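Local coordinates for protein glycerol trinitrate reductase (PDB 5EPD) that probably acts as an FMN-dependent old yellow enzyme that reduces glycerol trinitrate, captured here without its flavin, at residues F206-A211 with R248-S253; L228-T233 with V271-A276; G220-R225 with Y267-D272; F298-L303 with R309-N314. All coordinates share one frame; numbering follows the deposited sequence.

Contact 1 of 4, residues F206-A211 with R248-S253; sequences FAKDGA and RISPVS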
loop_
_atom_site.group_PDB
_atom_site.type_symbol
_atom_site.label_atom_id
_atom_site.label_comp_id
_atom_site.label_asym_id
_atom_site.label_seq_id
_atom_site.Cartn_x
_atom_site.Cartn_y
_atom_site.Cartn_z
ATOM N N PHE A 206 -13.310 -7.667 4.751
ATOM C CA PHE A 206 -14.454 -8.177 4.001
ATOM C C PHE A 206 -14.123 -9.500 3.318
ATOM O O PHE A 206 -14.948 -10.411 3.325
ATOM C CB PHE A 206 -14.924 -7.151 2.937
ATOM C CG PHE A 206 -15.967 -6.174 3.432
ATOM C CD1 PHE A 206 -15.597 -5.020 4.108
ATOM C CD2 PHE A 206 -17.328 -6.412 3.215
ATOM C CE1 PHE A 206 -16.551 -4.114 4.552
ATOM C CE2 PHE A 206 -18.287 -5.510 3.668
ATOM C CZ PHE A 206 -17.900 -4.352 4.327
ATOM N N ALA A 207 -12.937 -9.570 2.711
ATOM C CA ALA A 207 -12.480 -10.735 1.989
ATOM C C ALA A 207 -12.293 -12.019 2.833
ATOM O O ALA A 207 -12.570 -13.130 2.364
ATOM C CB ALA A 207 -11.178 -10.398 1.270
ATOM N N LYS A 208 -11.805 -11.860 4.067
ATOM C CA LYS A 208 -11.499 -13.000 4.950
ATOM C C LYS A 208 -12.599 -13.290 5.999
ATOM O O LYS A 208 -13.048 -12.400 6.715
ATOM C CB LYS A 208 -10.119 -12.781 5.611
ATOM C CG LYS A 208 -8.990 -12.857 4.591
ATOM C CD LYS A 208 -7.604 -12.668 5.195
ATOM C CE LYS A 208 -6.533 -12.911 4.138
ATOM N NZ LYS A 208 -5.158 -12.589 4.618
ATOM N N ASP A 209 -13.003 -14.558 6.095
ATOM C CA ASP A 209 -14.105 -14.976 6.982
ATOM C C ASP A 209 -13.813 -14.887 8.471
ATOM O O ASP A 209 -14.741 -14.917 9.301
ATOM C CB ASP A 209 -14.605 -16.385 6.638
ATOM C CG ASP A 209 -13.516 -17.470 6.679
ATOM O OD1 ASP A 209 -12.337 -17.246 7.041
ATOM O OD2 ASP A 209 -13.868 -18.606 6.309
ATOM N N GLY A 210 -12.537 -14.752 8.824
ATOM C CA GLY A 210 -12.155 -14.493 10.208
ATOM C C GLY A 210 -12.719 -13.192 10.731
ATOM O O GLY A 210 -12.901 -13.046 11.928
ATOM N N ALA A 211 -12.988 -12.249 9.828
ATOM C CA ALA A 211 -13.533 -10.957 10.196
ATOM C C ALA A 211 -14.845 -10.604 9.526
ATOM O O ALA A 211 -15.482 -9.629 9.944
ATOM C CB ALA A 211 -12.511 -9.868 9.893
ATOM N N ARG A 248 -2.810 -4.198 -4.036
ATOM C CA ARG A 248 -1.989 -5.071 -3.173
ATOM C C ARG A 248 -2.878 -6.061 -2.414
ATOM O O ARG A 248 -3.897 -5.648 -1.891
ATOM C CB ARG A 248 -1.217 -4.226 -2.154
ATOM C CG ARG A 248 -0.137 -4.970 -1.379
ATOM C CD ARG A 248 0.677 -4.037 -0.467
ATOM N NE ARG A 248 2.120 -4.330 -0.513
ATOM C CZ ARG A 248 2.985 -4.140 0.490
ATOM N NH1 ARG A 248 2.570 -3.668 1.656
ATOM N NH2 ARG A 248 4.285 -4.439 0.333
ATOM N N ILE A 249 -2.471 -7.340 -2.340
ATOM C CA ILE A 249 -3.131 -8.364 -1.521
ATOM C C ILE A 249 -2.121 -9.189 -0.729
ATOM O O ILE A 249 -0.950 -9.286 -1.084
ATOM C CB ILE A 249 -3.958 -9.365 -2.369
ATOM C CG1 ILE A 249 -3.037 -10.140 -3.320
ATOM C CG2 ILE A 249 -5.042 -8.618 -3.134
ATOM C CD1 ILE A 249 -3.704 -11.145 -4.236
ATOM N N SER A 250 -2.609 -9.814 0.323
ATOM C CA SER A 250 -1.798 -10.623 1.215
ATOM C C SER A 250 -2.609 -11.874 1.595
ATOM O O SER A 250 -3.242 -11.898 2.671
ATOM C CB SER A 250 -1.478 -9.808 2.480
ATOM O OG SER A 250 -2.669 -9.415 3.180
ATOM N N PRO A 251 -2.645 -12.892 0.702
ATOM C CA PRO A 251 -3.473 -14.094 0.897
ATOM C C PRO A 251 -3.314 -14.768 2.261
ATOM O O PRO A 251 -4.316 -15.112 2.901
ATOM C CB PRO A 251 -2.979 -15.033 -0.210
ATOM C CG PRO A 251 -2.560 -14.111 -1.292
ATOM C CD PRO A 251 -1.922 -12.942 -0.587
ATOM N N VAL A 252 -2.067 -14.943 2.694
ATOM C CA VAL A 252 -1.757 -15.602 3.944
ATOM C C VAL A 252 -1.477 -14.571 5.032
ATOM O O VAL A 252 -0.485 -13.870 4.995
ATOM C CB VAL A 252 -0.547 -16.528 3.774
ATOM C CG1 VAL A 252 -0.314 -17.334 5.043
ATOM C CG2 VAL A 252 -0.762 -17.463 2.588
ATOM N N SER A 253 -2.371 -14.469 6.008
ATOM C CA SER A 253 -2.198 -13.511 7.110
ATOM C C SER A 253 -1.019 -13.954 7.980
ATOM O O SER A 253 -0.649 -15.134 7.969
ATOM C CB SER A 253 -3.473 -13.450 7.972
ATOM O OG SER A 253 -4.655 -13.350 7.180
#
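Lys208 and Pro251 mark the closest backbone approach of the two segments, yet their CA atoms are still 9.1 Å apart, a gap that the lysine side chain spans alone. Lys208 is the first residue to leave helical geometry at the end of helix 202-207, and its carbonyl O accepts a 3.1 Å bond from Ala211 N in the turn that follows. With chi1 at -68°, CG stands opposite the residue's own carbonyl carbon; from there the chain runs fully extended and carries its ammonium group straight across to the loop that leaves strand 245-249. That loop curls around the amine. Lys208 NZ donates to Ser253 OG at 2.7 Å from one side. Lys208 NZ also donates to Ser250 O at 2.8 Å, entering nearly head-on with a C=O...N angle of 161°. A third, weak bond runs from Lys208 NZ to Pro251 O at 3.2 Å. The aliphatic part joins in too, as Lys208 CE lies 3.4 Å from Pro251 O. Ser253 OG, an acceptor toward the lysine, hydrogen-bonds in turn to Ile258 O, which fixes its rotation. The hydroxyl of Ser250 faces a different partner, the backbone N of Asn199, while Glu204 supplies a salt bridge to the same ammonium group. The principle illustrated is simple: one buried amine gathers a hydroxyl, a carbonyl, a second carbonyl held only weakly and a carboxylate, surroundings that would favour its charged form, and its bonds tie the loop 250-253 to the C-terminal end of helix 202-207, probably steadying it.

Contact 2 of 4, residues L228-T233 with V271-A276; sequences LMLEVT and VDKLDA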
loop_
_atom_site.group_PDB
_atom_site.type_symbol
_atom_site.label_atom_id
_atom_site.label_comp_id
_atom_site.label_asym_id
_atom_site.label_seq_id
_atom_site.Cartn_x
_atom_site.Cartn_y
_atom_site.Cartn_z
ATOM N N LEU A 228 -16.709 -6.214 -2.096
ATOM C CA LEU A 228 -16.295 -4.824 -1.889
ATOM C C LEU A 228 -14.955 -4.575 -2.574
ATOM O O LEU A 228 -14.825 -3.607 -3.327
ATOM C CB LEU A 228 -16.227 -4.462 -0.414
ATOM C CG LEU A 228 -15.984 -2.990 -0.087
ATOM C CD1 LEU A 228 -17.120 -2.124 -0.614
ATOM C CD2 LEU A 228 -15.800 -2.815 1.405
ATOM N N MET A 229 -13.980 -5.464 -2.364
ATOM C CA MET A 229 -12.639 -5.286 -2.960
ATOM C C MET A 229 -12.731 -5.093 -4.472
ATOM O O MET A 229 -12.113 -4.182 -5.031
ATOM C CB MET A 229 -11.709 -6.487 -2.637
ATOM C CG MET A 229 -10.249 -6.322 -3.108
ATOM S SD MET A 229 -9.195 -7.739 -2.703
ATOM C CE MET A 229 -9.169 -7.658 -0.904
ATOM N N LEU A 230 -13.510 -5.960 -5.120
ATOM C CA LEU A 230 -13.669 -5.937 -6.559
ATOM C C LEU A 230 -14.454 -4.706 -7.021
ATOM O O LEU A 230 -14.100 -4.098 -8.037
ATOM C CB LEU A 230 -14.353 -7.231 -7.032
ATOM C CG LEU A 230 -13.586 -8.543 -6.804
ATOM C CD1 LEU A 230 -14.472 -9.704 -7.239
ATOM C CD2 LEU A 230 -12.254 -8.566 -7.553
ATOM N N GLU A 231 -15.495 -4.335 -6.283
ATOM C CA GLU A 231 -16.244 -3.115 -6.591
ATOM C C GLU A 231 -15.362 -1.904 -6.495
ATOM O O GLU A 231 -15.457 -0.994 -7.324
ATOM C CB GLU A 231 -17.448 -2.943 -5.664
ATOM C CG GLU A 231 -18.637 -3.776 -6.132
ATOM C CD GLU A 231 -19.800 -3.751 -5.170
ATOM O OE1 GLU A 231 -19.697 -3.047 -4.146
ATOM O OE2 GLU A 231 -20.802 -4.448 -5.447
ATOM N N VAL A 232 -14.504 -1.878 -5.475
ATOM C CA VAL A 232 -13.619 -0.728 -5.268
ATOM C C VAL A 232 -12.597 -0.632 -6.423
ATOM O O VAL A 232 -12.460 0.412 -7.049
ATOM C CB VAL A 232 -12.944 -0.756 -3.869
ATOM C CG1 VAL A 232 -11.757 0.201 -3.814
ATOM C CG2 VAL A 232 -13.943 -0.395 -2.776
ATOM N N THR A 233 -11.916 -1.726 -6.731
ATOM C CA THR A 233 -10.966 -1.745 -7.846
ATOM C C THR A 233 -11.628 -1.442 -9.220
ATOM O O THR A 233 -11.040 -0.784 -10.079
ATOM C CB THR A 233 -10.226 -3.109 -7.897
ATOM O OG1 THR A 233 -9.784 -3.473 -6.584
ATOM C CG2 THR A 233 -9.025 -3.065 -8.836
ATOM N N VAL A 271 -8.274 -13.012 -7.836
ATOM C CA VAL A 271 -7.324 -12.710 -8.940
ATOM C C VAL A 271 -7.942 -12.974 -10.321
ATOM O O VAL A 271 -7.704 -12.203 -11.234
ATOM C CB VAL A 271 -5.939 -13.393 -8.762
ATOM C CG1 VAL A 271 -5.067 -13.261 -10.021
ATOM C CG2 VAL A 271 -5.212 -12.780 -7.564
ATOM N N ASP A 272 -8.753 -14.019 -10.463
ATOM C CA ASP A 272 -9.539 -14.207 -11.700
ATOM C C ASP A 272 -10.336 -12.945 -12.036
ATOM O O ASP A 272 -10.305 -12.435 -13.152
ATOM C CB ASP A 272 -10.544 -15.366 -11.552
ATOM C CG ASP A 272 -9.892 -16.735 -11.602
ATOM O OD1 ASP A 272 -8.811 -16.871 -12.232
ATOM O OD2 ASP A 272 -10.482 -17.676 -11.001
ATOM N N LYS A 273 -11.077 -12.467 -11.052
ATOM C CA LYS A 273 -11.889 -11.277 -11.229
ATOM C C LYS A 273 -11.060 -10.000 -11.458
ATOM O O LYS A 273 -11.455 -9.121 -12.239
ATOM C CB LYS A 273 -12.796 -11.130 -10.017
ATOM C CG LYS A 273 -13.915 -12.159 -10.022
ATOM C CD LYS A 273 -15.021 -11.711 -10.975
ATOM C CE LYS A 273 -16.230 -12.627 -10.937
ATOM N NZ LYS A 273 -16.243 -13.588 -12.073
ATOM N N LEU A 274 -9.920 -9.895 -10.777
ATOM C CA LEU A 274 -9.035 -8.748 -10.984
ATOM C C LEU A 274 -8.507 -8.773 -12.393
ATOM O O LEU A 274 -8.513 -7.744 -13.058
ATOM C CB LEU A 274 -7.865 -8.731 -9.998
ATOM C CG LEU A 274 -8.242 -8.341 -8.579
ATOM C CD1 LEU A 274 -7.114 -8.766 -7.637
ATOM C CD2 LEU A 274 -8.549 -6.848 -8.488
ATOM N N ASP A 275 -8.068 -9.942 -12.856
ATOM C CA ASP A 275 -7.574 -10.055 -14.221
ATOM C C ASP A 275 -8.641 -9.651 -15.236
ATOM O O ASP A 275 -8.344 -8.992 -16.241
ATOM C CB ASP A 275 -7.115 -11.470 -14.520
ATOM C CG ASP A 275 -6.342 -11.560 -15.822
ATOM O OD1 ASP A 275 -5.434 -10.730 -16.051
ATOM O OD2 ASP A 275 -6.645 -12.454 -16.627
ATOM N N ALA A 276 -9.880 -10.031 -14.954
ATOM C CA ALA A 276 -11.002 -9.700 -15.819
ATOM C C ALA A 276 -11.203 -8.196 -15.950
ATOM O O ALA A 276 -11.604 -7.731 -17.018
ATOM C CB ALA A 276 -12.288 -10.360 -15.316
#
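Leu230 reaches across to Lys273 and Leu274 from a helix that runs almost parallel to theirs; the two helical segments are inclined by 14°, with axes 10.5 Å apart. The leucine repays being followed atom by atom. Its CB does not itself head for the other helix, but with CG anti to the carbonyl carbon (chi1 -64°) the branch turns into the gap, and CG there divides into two methyls that do the work. Leu230 CD1 sits 3.5 Å from Lys273 CB and also brushes Lys273 CG. The other methyl, Leu230 CD2, is 3.6 Å from the same Lys273 CB and 4.1 Å from Leu274 CG, so the fork straddles the root of the lysine and leans on the neighbouring leucine. Lys273 is crossed at about a right angle, and bends along its chain take the amine away from the interface. One turn further along, Thr233 CG2 lies 3.8 Å from Leu274 CD2. The threonine keeps its polar side turned inward to its own helix: Thr233 OG1 donates to Met229 O at 2.9 Å, from the opposite face of that carbonyl to the one used by Thr233 N, so one oxygen serves two donors. Beneath the helices, Met229, Thr233 and Leu274 all touch Ile247 of strand 245-249. Packing of this kind, apolar toward the barrel and edged by a lysine stem at the surface, belongs to two successive outer helices flanking a beta strand in a TIM barrel.

Contact 3 of 4, residues G220-R225 with Y267-D272; sequences GSVENR and YDYIVD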
loop_
_atom_site.group_PDB
_atom_site.type_symbol
_atom_site.label_atom_id
_atom_site.label_comp_id
_atom_site.label_asym_id
_atom_site.label_seq_id
_atom_site.Cartn_x
_atom_site.Cartn_y
_atom_site.Cartn_z
ATOM N N GLY A 220 -20.756 -14.232 3.453
ATOM C CA GLY A 220 -21.405 -15.527 3.396
ATOM C C GLY A 220 -20.884 -16.447 2.323
ATOM O O GLY A 220 -21.312 -17.593 2.248
ATOM N N SER A 221 -19.966 -15.967 1.494
ATOM C CA SER A 221 -19.353 -16.819 0.478
ATOM C C SER A 221 -18.128 -16.163 -0.135
ATOM O O SER A 221 -17.851 -14.966 0.066
ATOM C CB SER A 221 -20.354 -17.153 -0.640
ATOM O OG SER A 221 -20.720 -15.991 -1.371
ATOM N N VAL A 222 -17.398 -16.956 -0.899
ATOM C CA VAL A 222 -16.226 -16.448 -1.600
ATOM C C VAL A 222 -16.595 -15.175 -2.350
ATOM O O VAL A 222 -15.950 -14.141 -2.201
ATOM C CB VAL A 222 -15.690 -17.499 -2.593
ATOM C CG1 VAL A 222 -14.688 -16.886 -3.578
ATOM C CG2 VAL A 222 -15.088 -18.674 -1.820
ATOM N N GLU A 223 -17.667 -15.270 -3.123
ATOM C CA GLU A 223 -18.068 -14.234 -4.069
ATOM C C GLU A 223 -18.561 -12.982 -3.362
ATOM O O GLU A 223 -18.274 -11.872 -3.782
ATOM C CB GLU A 223 -19.158 -14.776 -5.020
ATOM C CG GLU A 223 -18.718 -15.943 -5.931
ATOM C CD GLU A 223 -18.779 -17.359 -5.305
ATOM O OE1 GLU A 223 -19.145 -17.523 -4.116
ATOM O OE2 GLU A 223 -18.449 -18.341 -6.026
ATOM N N ASN A 224 -19.305 -13.174 -2.283
ATOM C CA ASN A 224 -19.793 -12.074 -1.503
ATOM C C ASN A 224 -18.717 -11.369 -0.723
ATOM O O ASN A 224 -18.684 -10.139 -0.723
ATOM C CB ASN A 224 -20.846 -12.573 -0.537
ATOM C CG ASN A 224 -22.169 -12.769 -1.217
ATOM O OD1 ASN A 224 -22.251 -12.720 -2.453
ATOM N ND2 ASN A 224 -23.224 -12.949 -0.427
ATOM N N ARG A 225 -17.869 -12.142 -0.033
ATOM C CA ARG A 225 -16.734 -11.590 0.736
ATOM C C ARG A 225 -15.803 -10.748 -0.155
ATOM O O ARG A 225 -15.243 -9.724 0.265
ATOM C CB ARG A 225 -15.943 -12.723 1.422
ATOM C CG ARG A 225 -16.561 -13.185 2.737
ATOM C CD ARG A 225 -15.574 -14.001 3.569
ATOM N NE ARG A 225 -15.112 -15.119 2.767
ATOM C CZ ARG A 225 -15.773 -16.265 2.612
ATOM N NH1 ARG A 225 -16.927 -16.486 3.245
ATOM N NH2 ARG A 225 -15.271 -17.212 1.823
ATOM N N TYR A 267 -8.603 -16.411 -3.007
ATOM C CA TYR A 267 -7.701 -15.500 -3.762
ATOM C C TYR A 267 -7.492 -15.905 -5.217
ATOM O O TYR A 267 -7.134 -15.058 -6.037
ATOM C CB TYR A 267 -6.380 -15.244 -3.012
ATOM C CG TYR A 267 -6.565 -14.215 -1.907
ATOM C CD1 TYR A 267 -7.030 -14.600 -0.647
ATOM C CD2 TYR A 267 -6.322 -12.862 -2.132
ATOM C CE1 TYR A 267 -7.260 -13.668 0.352
ATOM C CE2 TYR A 267 -6.539 -11.916 -1.133
ATOM C CZ TYR A 267 -7.012 -12.329 0.106
ATOM O OH TYR A 267 -7.247 -11.431 1.111
ATOM N N ASP A 268 -7.731 -17.184 -5.537
ATOM C CA ASP A 268 -7.875 -17.616 -6.936
ATOM C C ASP A 268 -9.074 -16.901 -7.567
ATOM O O ASP A 268 -8.987 -16.412 -8.709
ATOM C CB ASP A 268 -8.127 -19.124 -7.039
ATOM C CG ASP A 268 -6.905 -19.945 -6.754
ATOM O OD1 ASP A 268 -5.779 -19.398 -6.721
ATOM O OD2 ASP A 268 -7.075 -21.160 -6.568
ATOM N N TYR A 269 -10.188 -16.866 -6.823
ATOM C CA TYR A 269 -11.388 -16.138 -7.256
ATOM C C TYR A 269 -11.122 -14.645 -7.497
ATOM O O TYR A 269 -11.377 -14.117 -8.596
ATOM C CB TYR A 269 -12.534 -16.285 -6.237
ATOM C CG TYR A 269 -13.765 -15.517 -6.689
ATOM C CD1 TYR A 269 -14.588 -16.032 -7.688
ATOM C CD2 TYR A 269 -14.074 -14.248 -6.167
ATOM C CE1 TYR A 269 -15.706 -15.336 -8.139
ATOM C CE2 TYR A 269 -15.195 -13.539 -6.613
ATOM C CZ TYR A 269 -16.014 -14.090 -7.602
ATOM O OH TYR A 269 -17.146 -13.432 -8.076
ATOM N N ILE A 270 -10.612 -13.982 -6.450
ATOM C CA ILE A 270 -10.274 -12.548 -6.495
ATOM C C ILE A 270 -9.323 -12.220 -7.648
ATOM O O ILE A 270 -9.542 -11.245 -8.369
ATOM C CB ILE A 270 -9.699 -12.042 -5.139
ATOM C CG1 ILE A 270 -10.845 -11.836 -4.139
ATOM C CG2 ILE A 270 -8.942 -10.716 -5.304
ATOM C CD1 ILE A 270 -10.444 -12.010 -2.688
ATOM N N VAL A 271 -8.274 -13.012 -7.836
ATOM C CA VAL A 271 -7.324 -12.710 -8.940
ATOM C C VAL A 271 -7.942 -12.974 -10.321
ATOM O O VAL A 271 -7.704 -12.203 -11.234
ATOM C CB VAL A 271 -5.939 -13.393 -8.762
ATOM C CG1 VAL A 271 -5.067 -13.261 -10.021
ATOM C CG2 VAL A 271 -5.212 -12.780 -7.564
ATOM N N ASP A 272 -8.753 -14.019 -10.463
ATOM C CA ASP A 272 -9.539 -14.207 -11.700
ATOM C C ASP A 272 -10.336 -12.945 -12.036
ATOM O O ASP A 272 -10.305 -12.435 -13.152
ATOM C CB ASP A 272 -10.544 -15.366 -11.552
ATOM C CG ASP A 272 -9.892 -16.735 -11.602
ATOM O OD1 ASP A 272 -8.811 -16.871 -12.232
ATOM O OD2 ASP A 272 -10.482 -17.676 -11.001
#
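Val222 and Glu223, in a short helical turn that precedes helix 227-240 of the TIM barrel, pack against one side of Tyr269 on the neighbouring helix 263-276. Tyr269 adopts the conformation that throws its ring outward from the helix, CG being anti to the backbone N (chi1 179°), which carries the ring across to both residues, obliquely past Val222 and at about a right angle to Glu223. Val222 likewise sends one methyl forward: Val222 CG1 meets the base of the tyrosine, 3.5 Å from both Tyr269 CB and Tyr269 CG. Glu223 attends to the far end. Glu223 CG lies 3.7 Å from both Tyr269 CZ and Tyr269 OH, after which a bend in the chain carries the carboxylate off, its plane 69° from that of the ring. The tyrosine is therefore held by aliphatic carbons along its length, in a contact near the protein surface. Gln266, just ahead on helix 263-276, adds polar links, hydrogen-bonding to Val222 O and Arg225 NE. The guanidinium group of Arg225 has Ser221 O centred 3.5 Å above one of its faces. Ser221 also N-caps the turn, with Asn224 N donating to Ser221 OG at 3.3 Å and an N-H...O angle of 162°.

Contact 4 of 4, residues F298-L303 with R309-N314; sequences FDYGSL and RTYIAN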
loop_
_atom_site.group_PDB
_atom_site.type_symbol
_atom_site.label_atom_id
_atom_site.label_comp_id
_atom_site.label_asym_id
_atom_site.label_seq_id
_atom_site.Cartn_x
_atom_site.Cartn_y
_atom_site.Cartn_z
ATOM N N PHE A 298 0.714 -22.190 0.736
ATOM C CA PHE A 298 -0.030 -21.445 -0.300
ATOM C C PHE A 298 0.596 -21.539 -1.698
ATOM O O PHE A 298 1.814 -21.582 -1.833
ATOM C CB PHE A 298 -0.156 -19.963 0.115
ATOM C CG PHE A 298 -1.140 -19.168 -0.721
ATOM C CD1 PHE A 298 -2.494 -19.119 -0.381
ATOM C CD2 PHE A 298 -0.714 -18.471 -1.862
ATOM C CE1 PHE A 298 -3.395 -18.397 -1.163
ATOM C CE2 PHE A 298 -1.617 -17.758 -2.648
ATOM C CZ PHE A 298 -2.961 -17.722 -2.298
ATOM N N ASP A 299 -0.248 -21.541 -2.740
ATOM C CA ASP A 299 0.212 -21.597 -4.153
ATOM C C ASP A 299 0.116 -20.250 -4.866
ATOM O O ASP A 299 -0.930 -19.909 -5.416
ATOM C CB ASP A 299 -0.581 -22.639 -4.972
ATOM C CG ASP A 299 -0.089 -22.755 -6.432
ATOM O OD1 ASP A 299 0.792 -21.987 -6.852
ATOM O OD2 ASP A 299 -0.594 -23.614 -7.184
ATOM N N TYR A 300 1.227 -19.509 -4.890
ATOM C CA TYR A 300 1.264 -18.209 -5.549
ATOM C C TYR A 300 1.299 -18.353 -7.066
ATOM O O TYR A 300 0.887 -17.441 -7.794
ATOM C CB TYR A 300 2.457 -17.375 -5.041
ATOM C CG TYR A 300 2.358 -17.037 -3.559
ATOM C CD1 TYR A 300 1.598 -15.949 -3.101
ATOM C CD2 TYR A 300 3.012 -17.819 -2.618
ATOM C CE1 TYR A 300 1.481 -15.670 -1.749
ATOM C CE2 TYR A 300 2.912 -17.543 -1.262
ATOM C CZ TYR A 300 2.153 -16.475 -0.833
ATOM O OH TYR A 300 2.085 -16.243 0.523
ATOM N N GLY A 301 1.795 -19.499 -7.539
ATOM C CA GLY A 301 1.863 -19.803 -8.967
ATOM C C GLY A 301 0.478 -19.801 -9.594
ATOM O O GLY A 301 0.324 -19.408 -10.765
ATOM N N SER A 302 -0.525 -20.226 -8.810
ATOM C CA SER A 302 -1.919 -20.151 -9.221
ATOM C C SER A 302 -2.281 -18.715 -9.551
ATOM O O SER A 302 -2.818 -18.452 -10.623
ATOM C CB SER A 302 -2.850 -20.694 -8.117
ATOM O OG SER A 302 -4.238 -20.552 -8.453
ATOM N N LEU A 303 -1.980 -17.797 -8.626
ATOM C CA LEU A 303 -2.340 -16.374 -8.776
ATOM C C LEU A 303 -1.596 -15.743 -9.938
ATOM O O LEU A 303 -2.177 -14.999 -10.762
ATOM C CB LEU A 303 -2.021 -15.574 -7.495
ATOM C CG LEU A 303 -2.637 -16.041 -6.167
ATOM C CD1 LEU A 303 -2.377 -14.998 -5.101
ATOM C CD2 LEU A 303 -4.124 -16.330 -6.307
ATOM N N ARG A 309 -1.263 -9.748 -16.458
ATOM C CA ARG A 309 -0.379 -8.577 -16.496
ATOM C C ARG A 309 0.729 -8.702 -15.433
ATOM O O ARG A 309 1.085 -9.815 -15.029
ATOM C CB ARG A 309 -1.221 -7.315 -16.280
ATOM C CG ARG A 309 -1.648 -6.596 -17.544
ATOM C CD ARG A 309 -2.862 -7.219 -18.192
ATOM N NE ARG A 309 -3.317 -6.378 -19.296
ATOM C CZ ARG A 309 -4.579 -6.276 -19.727
ATOM N NH1 ARG A 309 -5.580 -6.939 -19.147
ATOM N NH2 ARG A 309 -4.846 -5.484 -20.754
ATOM N N THR A 310 1.254 -7.565 -14.966
ATOM C CA THR A 310 2.336 -7.527 -13.962
ATOM C C THR A 310 2.015 -8.113 -12.575
ATOM O O THR A 310 0.947 -7.867 -11.984
ATOM C CB THR A 310 2.813 -6.088 -13.763
ATOM O OG1 THR A 310 3.114 -5.537 -15.046
ATOM C CG2 THR A 310 4.048 -6.011 -12.847
ATOM N N TYR A 311 2.969 -8.891 -12.071
ATOM C CA TYR A 311 2.950 -9.394 -10.696
ATOM C C TYR A 311 4.130 -8.696 -9.992
ATOM O O TYR A 311 5.282 -8.777 -10.434
ATOM C CB TYR A 311 3.097 -10.909 -10.715
ATOM C CG TYR A 311 2.969 -11.651 -9.395
ATOM C CD1 TYR A 311 3.967 -11.583 -8.402
ATOM C CD2 TYR A 311 1.887 -12.511 -9.172
ATOM C CE1 TYR A 311 3.850 -12.327 -7.215
ATOM C CE2 TYR A 311 1.767 -13.257 -8.000
ATOM C CZ TYR A 311 2.737 -13.174 -7.026
ATOM O OH TYR A 311 2.567 -13.939 -5.884
ATOM N N ILE A 312 3.811 -7.937 -8.952
ATOM C CA ILE A 312 4.829 -7.391 -8.074
ATOM C C ILE A 312 4.905 -8.282 -6.839
ATOM O O ILE A 312 3.916 -8.417 -6.088
ATOM C CB ILE A 312 4.502 -5.957 -7.631
ATOM C CG1 ILE A 312 4.227 -5.080 -8.859
ATOM C CG2 ILE A 312 5.636 -5.405 -6.768
ATOM C CD1 ILE A 312 3.914 -3.631 -8.542
ATOM N N ALA A 313 6.065 -8.901 -6.640
ATOM C CA ALA A 313 6.306 -9.735 -5.472
ATOM C C ALA A 313 7.008 -8.967 -4.328
ATOM O O ALA A 313 7.918 -8.153 -4.553
ATOM C CB ALA A 313 7.116 -10.953 -5.880
ATOM N N ASN A 314 6.568 -9.225 -3.096
ATOM C CA ASN A 314 7.165 -8.605 -1.931
ATOM C C ASN A 314 7.690 -9.650 -0.937
ATOM O O ASN A 314 6.900 -10.305 -0.272
ATOM C CB ASN A 314 6.146 -7.666 -1.286
ATOM C CG ASN A 314 6.700 -6.956 -0.068
ATOM O OD1 ASN A 314 6.242 -7.177 1.044
ATOM N ND2 ASN A 314 7.704 -6.130 -0.266
#
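Tyr300 and Leu303, on the first turn of helix 300-306, are the residues that meet Tyr311 of strand 310-313. The approach to the helix begins with Phe298, whose CD2 is stationed over the centre of the Tyr300 ring, 3.4 Å above its plane. Asp299 then acts as N-cap: Ser302 N donates to Asp299 OD1 at 2.9 Å, reaching the oxygen from above the carboxylate plane. Tyr300 follows, turning its CB toward the strand, where Tyr311 OH lies 3.5 Å from Tyr300 CB and 3.6 Å from Tyr300 CD1. The two tyrosines cross at about a right angle, so the hydroxyl end of one lodges against the root of the other. That buried hydroxyl has its polar partner in Glu286, to which it is hydrogen-bonded. Ser302 looks the other way, its OG bound to Asp268 of helix 263-276. Last comes Leu303, whose CB stands at the edge of the Tyr311 ring, 4.5 Å from CE2. Tyr311 can serve both residues because its CG is anti to the backbone N (chi1 -174°), projecting the ring from strand to helix. Such helix-on-strand packing is that of a beta-alpha-beta unit of the TIM barrel, in which helix 300-306 links parallel neighbours 281-284 and 310-313.

Overall arrangement
From the N terminus, contact 1 opens first, at the end of helix 202-207, and contacts 3 and 2 open in turn at 220-225 and 228-233. Contact 1 then closes just past strand 245-249, so it crosses both of the others, which finish together on helix 263-276 and share Val271 and Asp272. Tyr267 on that helix lies against Lys208, and Ile249 packs on both Met229 and Val271, tying these three loops into one block. Contact 4 follows in series, a short closure between adjoining elements. It joins the block where Phe298 packs on Pro251 and where Leu303 touches Val271, linking successive strand-helix units around the closed eight-stranded barrel.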